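Long-range contact in protein FmtA (Staphylococcus aureus, PDB 5ZH8), which removes D-alanyl ester groups from the wall and lipoteichoic acids of the cell envelope, influencing methicillin resistance, autolysis and cell wall structure: residues M290-Q303 / F351-A364. Residues are numbered along the deposited sequence; the frame is centred on the assembly and turned at random.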
ATOM      1  N   MET A 290      10.736  12.563 -11.858  1.00 47.81           N
ATOM      2  CA  MET A 290      10.769  14.023 -11.724  1.00 47.69           C
ATOM      3  C   MET A 290      11.266  14.430 -10.352  1.00 47.80           C
ATOM      4  O   MET A 290      10.923  13.798  -9.358  1.00 47.26           O
ATOM      5  CB  MET A 290       9.362  14.625 -11.851  1.00 46.30           C
ATOM      6  CG  MET A 290       8.730  14.577 -13.217  1.00 46.35           C
ATOM      7  SD  MET A 290       7.199  15.555 -13.253  1.00 45.34           S
ATOM      8  CE  MET A 290       7.858  17.139 -13.762  1.00 45.92           C
ATOM      9  N   THR A 291      12.034  15.515 -10.301  1.00 48.79           N
ATOM     10  CA  THR A 291      12.220  16.245  -9.055  1.00 48.92           C
ATOM     11  C   THR A 291      10.914  16.967  -8.762  1.00 47.35           C
ATOM     12  O   THR A 291      10.255  17.437  -9.685  1.00 46.73           O
ATOM     13  CB  THR A 291      13.357  17.285  -9.134  1.00 50.53           C
ATOM     14  OG1 THR A 291      13.115  18.196 -10.207  1.00 50.10           O
ATOM     15  CG2 THR A 291      14.697  16.612  -9.353  1.00 52.52           C
ATOM     16  N   PRO A 292      10.520  17.044  -7.481  1.00 47.18           N
ATOM     17  CA  PRO A 292       9.347  17.845  -7.092  1.00 46.20           C
ATOM     18  C   PRO A 292       9.364  19.281  -7.630  1.00 46.81           C
ATOM     19  O   PRO A 292       8.319  19.807  -7.994  1.00 46.02           O
ATOM     20  CB  PRO A 292       9.422  17.844  -5.562  1.00 46.31           C
ATOM     21  CG  PRO A 292      10.079  16.550  -5.234  1.00 46.91           C
ATOM     22  CD  PRO A 292      11.057  16.269  -6.345  1.00 47.71           C
ATOM     23  N   THR A 293      10.543  19.897  -7.697  1.00 48.78           N
ATOM     24  CA  THR A 293      10.675  21.260  -8.206  1.00 50.05           C
ATOM     25  C   THR A 293      10.205  21.371  -9.655  1.00 49.96           C
ATOM     26  O   THR A 293       9.478  22.302  -9.995  1.00 49.78           O
ATOM     27  CB  THR A 293      12.122  21.783  -8.103  1.00 52.18           C
ATOM     28  OG1 THR A 293      12.999  20.909  -8.819  1.00 53.49           O
ATOM     29  CG2 THR A 293      12.569  21.868  -6.661  1.00 52.89           C
ATOM     30  N   ASP A 294      10.619  20.423 -10.496  1.00 50.53           N
ATOM     31  CA  ASP A 294      10.206  20.390 -11.905  1.00 50.41           C
ATOM     32  C   ASP A 294       8.700  20.239 -12.071  1.00 49.22           C
ATOM     33  O   ASP A 294       8.111  20.840 -12.976  1.00 49.26           O
ATOM     34  CB  ASP A 294      10.909  19.262 -12.665  1.00 51.04           C
ATOM     35  CG  ASP A 294      12.132  19.740 -13.443  1.00 53.21           C
ATOM     36  OD1 ASP A 294      12.766  20.740 -13.037  1.00 54.29           O
ATOM     37  OD2 ASP A 294      12.455  19.106 -14.475  1.00 53.98           O
ATOM     38  N   MET A 295       8.077  19.439 -11.208  1.00 48.45           N
ATOM     39  CA  MET A 295       6.626  19.262 -11.256  1.00 47.51           C
ATOM     40  C   MET A 295       5.897  20.565 -10.951  1.00 47.77           C
ATOM     41  O   MET A 295       4.913  20.893 -11.602  1.00 47.57           O
ATOM     42  CB  MET A 295       6.178  18.175 -10.279  1.00 46.78           C
ATOM     43  CG  MET A 295       4.668  17.942 -10.237  1.00 45.83           C
ATOM     44  SD  MET A 295       3.814  17.724 -11.815  1.00 45.40           S
ATOM     45  CE  MET A 295       3.745  15.941 -11.927  1.00 45.33           C
ATOM     46  N   GLY A 296       6.375  21.299  -9.951  1.00 48.63           N
ATOM     47  CA  GLY A 296       5.828  22.614  -9.647  1.00 49.00           C
ATOM     48  C   GLY A 296       6.102  23.591 -10.777  1.00 49.88           C
ATOM     49  O   GLY A 296       5.234  24.379 -11.154  1.00 50.14           O
ATOM     50  N   LYS A 297       7.318  23.536 -11.313  1.00 50.78           N
ATOM     51  CA  LYS A 297       7.721  24.371 -12.445  1.00 51.88           C
ATOM     52  C   LYS A 297       6.808  24.124 -13.653  1.00 50.88           C
ATOM     53  O   LYS A 297       6.466  25.055 -14.379  1.00 51.36           O
ATOM     54  CB  LYS A 297       9.189  24.087 -12.805  1.00 53.49           C
ATOM     55  CG  LYS A 297       9.771  25.011 -13.857  1.00 55.57           C
ATOM     56  CD  LYS A 297      11.165  24.590 -14.304  1.00 57.39           C
ATOM     57  CE  LYS A 297      12.220  24.887 -13.249  1.00 59.18           C
ATOM     58  NZ  LYS A 297      13.603  24.712 -13.781  1.00 61.33           N
ATOM     59  N   LEU A 298       6.418  22.867 -13.861  1.00 49.35           N
ATOM     60  CA  LEU A 298       5.490  22.503 -14.934  1.00 48.20           C
ATOM     61  C   LEU A 298       4.102  23.108 -14.735  1.00 47.18           C
ATOM     62  O   LEU A 298       3.551  23.725 -15.638  1.00 47.79           O
ATOM     63  CB  LEU A 298       5.372  20.981 -15.027  1.00 47.22           C
ATOM     64  CG  LEU A 298       4.273  20.410 -15.918  1.00 46.60           C
ATOM     65  CD1 LEU A 298       4.471  20.836 -17.364  1.00 47.42           C
ATOM     66  CD2 LEU A 298       4.247  18.897 -15.769  1.00 46.18           C
ATOM     67  N   ILE A 299       3.543  22.916 -13.550  1.00 46.07           N
ATOM     68  CA  ILE A 299       2.186  23.361 -13.249  1.00 45.54           C
ATOM     69  C   ILE A 299       2.071  24.884 -13.220  1.00 46.33           C
ATOM     70  O   ILE A 299       1.118  25.436 -13.757  1.00 46.43           O
ATOM     71  CB  ILE A 299       1.700  22.758 -11.915  1.00 44.76           C
ATOM     72  CG1 ILE A 299       1.457  21.264 -12.101  1.00 43.93           C
ATOM     73  CG2 ILE A 299       0.426  23.437 -11.423  1.00 44.77           C
ATOM     74  CD1 ILE A 299       1.521  20.493 -10.806  1.00 43.69           C
ATOM     75  N   THR A 300       3.036  25.557 -12.602  1.00 46.92           N
ATOM     76  CA  THR A 300       2.998  27.015 -12.517  1.00 48.18           C
ATOM     77  C   THR A 300       3.096  27.659 -13.898  1.00 49.13           C
ATOM     78  O   THR A 300       2.451  28.673 -14.161  1.00 50.37           O
ATOM     79  CB  THR A 300       4.133  27.575 -11.649  1.00 49.15           C
ATOM     80  OG1 THR A 300       5.391  27.084 -12.126  1.00 49.36           O
ATOM     81  CG2 THR A 300       3.933  27.193 -10.199  1.00 48.50           C
ATOM     82  N   GLN A 301       3.910  27.073 -14.773  1.00 49.00           N
ATOM     83  CA  GLN A 301       4.055  27.581 -16.135  1.00 49.76           C
ATOM     84  C   GLN A 301       2.809  27.354 -16.986  1.00 48.73           C
ATOM     85  O   GLN A 301       2.449  28.212 -17.791  1.00 49.75           O
ATOM     86  CB  GLN A 301       5.270  26.964 -16.805  1.00 50.29           C
ATOM     87  CG  GLN A 301       6.574  27.589 -16.354  1.00 51.93           C
ATOM     88  CD  GLN A 301       7.749  27.049 -17.132  1.00 52.87           C
ATOM     89  OE1 GLN A 301       8.303  27.732 -17.988  1.00 54.72           O
ATOM     90  NE2 GLN A 301       8.124  25.806 -16.853  1.00 51.64           N
ATOM     91  N   ILE A 302       2.153  26.212 -16.805  1.00 46.89           N
ATOM     92  CA  ILE A 302       0.869  25.959 -17.464  1.00 46.29           C
ATOM     93  C   ILE A 302      -0.173  26.951 -16.940  1.00 46.77           C
ATOM     94  O   ILE A 302      -0.930  27.532 -17.720  1.00 47.71           O
ATOM     95  CB  ILE A 302       0.392  24.499 -17.274  1.00 44.55           C
ATOM     96  CG1 ILE A 302       1.315  23.545 -18.045  1.00 44.55           C
ATOM     97  CG2 ILE A 302      -1.041  24.329 -17.760  1.00 44.18           C
ATOM     98  CD1 ILE A 302       1.251  22.105 -17.585  1.00 43.46           C
ATOM     99  N   GLN A 303      -0.185  27.159 -15.627  1.00 46.28           N
ATOM    100  CA  GLN A 303      -1.062  28.143 -15.003  1.00 46.70           C
ATOM    101  C   GLN A 303      -0.839  29.535 -15.580  1.00 48.64           C
ATOM    102  O   GLN A 303      -1.776  30.328 -15.669  1.00 50.14           O
ATOM    103  CB  GLN A 303      -0.864  28.171 -13.482  1.00 46.27           C
ATOM    104  CG  GLN A 303      -1.621  27.083 -12.734  1.00 44.73           C
ATOM    105  CD  GLN A 303      -1.406  27.154 -11.237  1.00 44.64           C
ATOM    106  OE1 GLN A 303      -0.269  27.186 -10.763  1.00 44.91           O
ATOM    107  NE2 GLN A 303      -2.494  27.174 -10.482  1.00 44.32           N
ATOM    108  N   PHE A 351       3.800   9.837  -5.488  1.00 40.42           N
ATOM    109  CA  PHE A 351       4.081  11.169  -5.994  1.00 39.67           C
ATOM    110  C   PHE A 351       2.768  11.945  -6.086  1.00 38.75           C
ATOM    111  O   PHE A 351       1.908  11.636  -6.908  1.00 38.48           O
ATOM    112  CB  PHE A 351       4.753  11.061  -7.362  1.00 39.93           C
ATOM    113  CG  PHE A 351       5.487  12.296  -7.773  1.00 39.57           C
ATOM    114  CD1 PHE A 351       4.822  13.332  -8.400  1.00 38.72           C
ATOM    115  CD2 PHE A 351       6.846  12.420  -7.527  1.00 40.45           C
ATOM    116  CE1 PHE A 351       5.498  14.474  -8.775  1.00 38.88           C
ATOM    117  CE2 PHE A 351       7.531  13.561  -7.900  1.00 40.62           C
ATOM    118  CZ  PHE A 351       6.854  14.593  -8.522  1.00 39.79           C
ATOM    119  N   THR A 352       2.621  12.949  -5.231  1.00 38.38           N
ATOM    120  CA  THR A 352       1.338  13.606  -5.046  1.00 37.98           C
ATOM    121  C   THR A 352       1.495  15.118  -5.135  1.00 37.60           C
ATOM    122  O   THR A 352       2.504  15.674  -4.705  1.00 37.95           O
ATOM    123  CB  THR A 352       0.703  13.203  -3.697  1.00 38.51           C
ATOM    124  OG1 THR A 352       0.716  11.771  -3.561  1.00 38.97           O
ATOM    125  CG2 THR A 352      -0.729  13.693  -3.602  1.00 38.54           C
ATOM    126  N   VAL A 353       0.493  15.770  -5.720  1.00 37.27           N
ATOM    127  CA  VAL A 353       0.515  17.209  -5.957  1.00 37.21           C
ATOM    128  C   VAL A 353      -0.849  17.758  -5.594  1.00 37.29           C
ATOM    129  O   VAL A 353      -1.860  17.299  -6.111  1.00 37.25           O
ATOM    130  CB  VAL A 353       0.775  17.565  -7.442  1.00 37.24           C
ATOM    131  CG1 VAL A 353       0.961  19.066  -7.604  1.00 37.66           C
ATOM    132  CG2 VAL A 353       1.985  16.822  -7.993  1.00 37.35           C
ATOM    133  N   TYR A 354      -0.871  18.727  -4.690  1.00 37.74           N
ATOM    134  CA  TYR A 354      -2.067  19.511  -4.406  1.00 38.09           C
ATOM    135  C   TYR A 354      -1.731  20.928  -4.805  1.00 38.48           C
ATOM    136  O   TYR A 354      -0.655  21.418  -4.454  1.00 38.45           O
ATOM    137  CB  TYR A 354      -2.382  19.500  -2.916  1.00 38.61           C
ATOM    138  CG  TYR A 354      -3.251  18.369  -2.413  1.00 38.51           C
ATOM    139  CD1 TYR A 354      -3.313  17.139  -3.057  1.00 37.91           C
ATOM    140  CD2 TYR A 354      -3.980  18.534  -1.243  1.00 39.22           C
ATOM    141  CE1 TYR A 354      -4.106  16.125  -2.557  1.00 38.42           C
ATOM    142  CE2 TYR A 354      -4.763  17.529  -0.736  1.00 39.52           C
ATOM    143  CZ  TYR A 354      -4.827  16.331  -1.389  1.00 39.23           C
ATOM    144  OH  TYR A 354      -5.628  15.358  -0.848  1.00 40.22           O
ATOM    145  N   TYR A 355      -2.623  21.591  -5.541  1.00 38.88           N
ATOM    146  CA  TYR A 355      -2.375  22.985  -5.876  1.00 39.76           C
ATOM    147  C   TYR A 355      -3.609  23.811  -6.141  1.00 40.55           C
ATOM    148  O   TYR A 355      -4.704  23.283  -6.351  1.00 40.51           O
ATOM    149  CB  TYR A 355      -1.404  23.100  -7.058  1.00 39.67           C
ATOM    150  CG  TYR A 355      -1.962  22.783  -8.424  1.00 39.40           C
ATOM    151  CD1 TYR A 355      -2.579  23.766  -9.188  1.00 39.94           C
ATOM    152  CD2 TYR A 355      -1.831  21.515  -8.973  1.00 38.80           C
ATOM    153  CE1 TYR A 355      -3.068  23.483 -10.446  1.00 39.90           C
ATOM    154  CE2 TYR A 355      -2.320  21.228 -10.239  1.00 38.63           C
ATOM    155  CZ  TYR A 355      -2.935  22.216 -10.967  1.00 39.08           C
ATOM    156  OH  TYR A 355      -3.429  21.944 -12.219  1.00 39.26           O
ATOM    157  N   ASN A 356      -3.400  25.124  -6.089  1.00 41.72           N
ATOM    158  CA  ASN A 356      -4.391  26.115  -6.482  1.00 42.94           C
ATOM    159  C   ASN A 356      -3.656  27.307  -7.123  1.00 44.27           C
ATOM    160  O   ASN A 356      -2.537  27.138  -7.616  1.00 44.14           O
ATOM    161  CB  ASN A 356      -5.290  26.506  -5.290  1.00 43.73           C
ATOM    162  CG  ASN A 356      -4.535  27.154  -4.149  1.00 44.29           C
ATOM    163  OD1 ASN A 356      -3.456  27.705  -4.326  1.00 44.44           O
ATOM    164  ND2 ASN A 356      -5.123  27.110  -2.967  1.00 44.91           N
ATOM    165  N   ASP A 357      -4.255  28.495  -7.132  1.00 46.15           N
ATOM    166  CA  ASP A 357      -3.621  29.643  -7.784  1.00 47.46           C
ATOM    167  C   ASP A 357      -2.518  30.298  -6.945  1.00 48.46           C
ATOM    168  O   ASP A 357      -1.770  31.124  -7.464  1.00 49.78           O
ATOM    169  CB  ASP A 357      -4.669  30.678  -8.195  1.00 49.24           C
ATOM    170  CG  ASP A 357      -5.511  30.230  -9.387  1.00 49.01           C
ATOM    171  OD1 ASP A 357      -5.312  29.107  -9.903  1.00 47.66           O
ATOM    172  OD2 ASP A 357      -6.393  31.006  -9.806  1.00 50.69           O
ATOM    173  N   LYS A 358      -2.409  29.939  -5.665  1.00 48.27           N
ATOM    174  CA  LYS A 358      -1.352  30.474  -4.802  1.00 49.35           C
ATOM    175  C   LYS A 358      -0.242  29.450  -4.547  1.00 48.03           C
ATOM    176  O   LYS A 358       0.937  29.750  -4.728  1.00 48.84           O
ATOM    177  CB  LYS A 358      -1.926  30.947  -3.466  1.00 50.53           C
ATOM    178  CG  LYS A 358      -0.963  31.821  -2.675  1.00 52.46           C
ATOM    179  CD  LYS A 358      -1.542  32.239  -1.338  1.00 54.19           C
ATOM    180  CE  LYS A 358      -0.554  33.052  -0.514  1.00 56.21           C
ATOM    181  NZ  LYS A 358      -1.026  33.242   0.890  1.00 57.49           N
ATOM    182  N   TYR A 359      -0.620  28.251  -4.120  1.00 46.31           N
ATOM    183  CA  TYR A 359       0.349  27.225  -3.764  1.00 45.47           C
ATOM    184  C   TYR A 359       0.355  26.055  -4.738  1.00 44.07           C
ATOM    185  O   TYR A 359      -0.699  25.605  -5.185  1.00 43.53           O
ATOM    186  CB  TYR A 359       0.059  26.689  -2.359  1.00 45.26           C
ATOM    187  CG  TYR A 359       0.295  27.691  -1.262  1.00 46.81           C
ATOM    188  CD1 TYR A 359       1.581  28.036  -0.878  1.00 47.52           C
ATOM    189  CD2 TYR A 359      -0.771  28.300  -0.610  1.00 47.83           C
ATOM    190  CE1 TYR A 359       1.803  28.955   0.128  1.00 49.35           C
ATOM    191  CE2 TYR A 359      -0.561  29.221   0.400  1.00 49.60           C
ATOM    192  CZ  TYR A 359       0.727  29.540   0.770  1.00 50.31           C
ATOM    193  OH  TYR A 359       0.943  30.452   1.773  1.00 52.14           O
ATOM    194  N   VAL A 360       1.548  25.564  -5.056  1.00 43.77           N
ATOM    195  CA  VAL A 360       1.696  24.240  -5.650  1.00 42.58           C
ATOM    196  C   VAL A 360       2.542  23.426  -4.690  1.00 42.45           C
ATOM    197  O   VAL A 360       3.701  23.750  -4.455  1.00 42.99           O
ATOM    198  CB  VAL A 360       2.366  24.270  -7.043  1.00 42.62           C
ATOM    199  CG1 VAL A 360       2.410  22.867  -7.639  1.00 41.52           C
ATOM    200  CG2 VAL A 360       1.633  25.227  -7.971  1.00 42.97           C
ATOM    201  N   VAL A 361       1.940  22.384  -4.127  1.00 42.07           N
ATOM    202  CA  VAL A 361       2.598  21.534  -3.141  1.00 42.24           C
ATOM    203  C   VAL A 361       2.854  20.182  -3.778  1.00 41.37           C
ATOM    204  O   VAL A 361       1.915  19.488  -4.154  1.00 40.68           O
ATOM    205  CB  VAL A 361       1.731  21.352  -1.873  1.00 42.54           C
ATOM    206  CG1 VAL A 361       2.497  20.587  -0.802  1.00 42.96           C
ATOM    207  CG2 VAL A 361       1.265  22.700  -1.351  1.00 43.46           C
ATOM    208  N   VAL A 362       4.130  19.825  -3.903  1.00 41.97           N
ATOM    209  CA  VAL A 362       4.541  18.555  -4.499  1.00 41.89           C
ATOM    210  C   VAL A 362       5.247  17.746  -3.426  1.00 42.61           C
ATOM    211  O   VAL A 362       6.254  18.196  -2.876  1.00 43.85           O
ATOM    212  CB  VAL A 362       5.508  18.761  -5.694  1.00 42.23           C
ATOM    213  CG1 VAL A 362       5.771  17.436  -6.413  1.00 41.84           C
ATOM    214  CG2 VAL A 362       4.974  19.815  -6.655  1.00 41.94           C
ATOM    215  N   LEU A 363       4.717  16.563  -3.128  1.00 42.40           N
ATOM    216  CA  LEU A 363       5.253  15.722  -2.067  1.00 43.07           C
ATOM    217  C   LEU A 363       5.575  14.339  -2.619  1.00 43.34           C
ATOM    218  O   LEU A 363       4.680  13.608  -3.052  1.00 43.01           O
ATOM    219  CB  LEU A 363       4.252  15.625  -0.916  1.00 43.19           C
ATOM    220  CG  LEU A 363       4.822  15.197   0.440  1.00 44.09           C
ATOM    221  CD1 LEU A 363       5.774  16.260   0.973  1.00 44.96           C
ATOM    222  CD2 LEU A 363       3.717  14.913   1.448  1.00 44.05           C
ATOM    223  N   ALA A 364       6.861  13.996  -2.607  1.00 44.27           N
ATOM    224  CA  ALA A 364       7.340  12.735  -3.162  1.00 45.06           C
ATOM    225  C   ALA A 364       7.818  11.806  -2.048  1.00 46.14           C
ATOM    226  O   ALA A 364       8.646  12.184  -1.223  1.00 47.04           O
ATOM    227  CB  ALA A 364       8.463  12.994  -4.158  1.00 45.73           C
TER
HETATM  228  O   HOH W   1      -4.968  28.250 -12.402  1.00 42.73           O
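Met290 lays its CB near CZ of Phe351 before its chain turns off, while Thr291 takes the N-cap of helix 292-303. Pro292 opens that helix on strand 359-364: its ring carbon CB lies 3.8 Å from Val362 CG1, CG faces the methyl of Ala364, and Ser91 and Ala93 of the adjoining strand 90-96 also touch the ring. Met295 leans over to the hairpin's other strand. Its CG, anti to the backbone N (chi1 179°), sits in the plane of the Phe351 ring at the edge, 3.9 Å from CE1, and meets Val353 CG2 at 3.7 Å. At Gly296 the helix backbone itself packs against two valines, its CA 4.0 Å from Val360 CG1 and its N beside Val362 CG2. This is the beta-lactamase/penicillin-binding-protein fold, in which helices pack on both faces of an antiparallel sheet; helix 371-382 touches Thr352 as well as Tyr354 and Leu363, the last two pointing away from helix 292-303. Ile299 divides its branches: CD1 reaches Val353 CG1, and CG2 makes a CH-pi contact over the centre of the Tyr355 ring, 3.5 Å from the centroid. The hydroxyl of Tyr355 is hydrogen-bonded outside the two segments, to Asn340. Thr300 OG1 turns back to Gly296 O, and its CG2 rests against Val360 CG2. Gln303 stretches beyond CG to the 356-358 turn, where NE2 gives Asn356 O a nearly straight hydrogen bond (2.9 Å, 170°), arriving above the carbonyl plane. A water accepts weakly from the same NE2 and donates to Asp357 OD1, which also hydrogen-bonds Tyr389 OH, while Asn356 OD1 closes an Asx turn through Lys358 N.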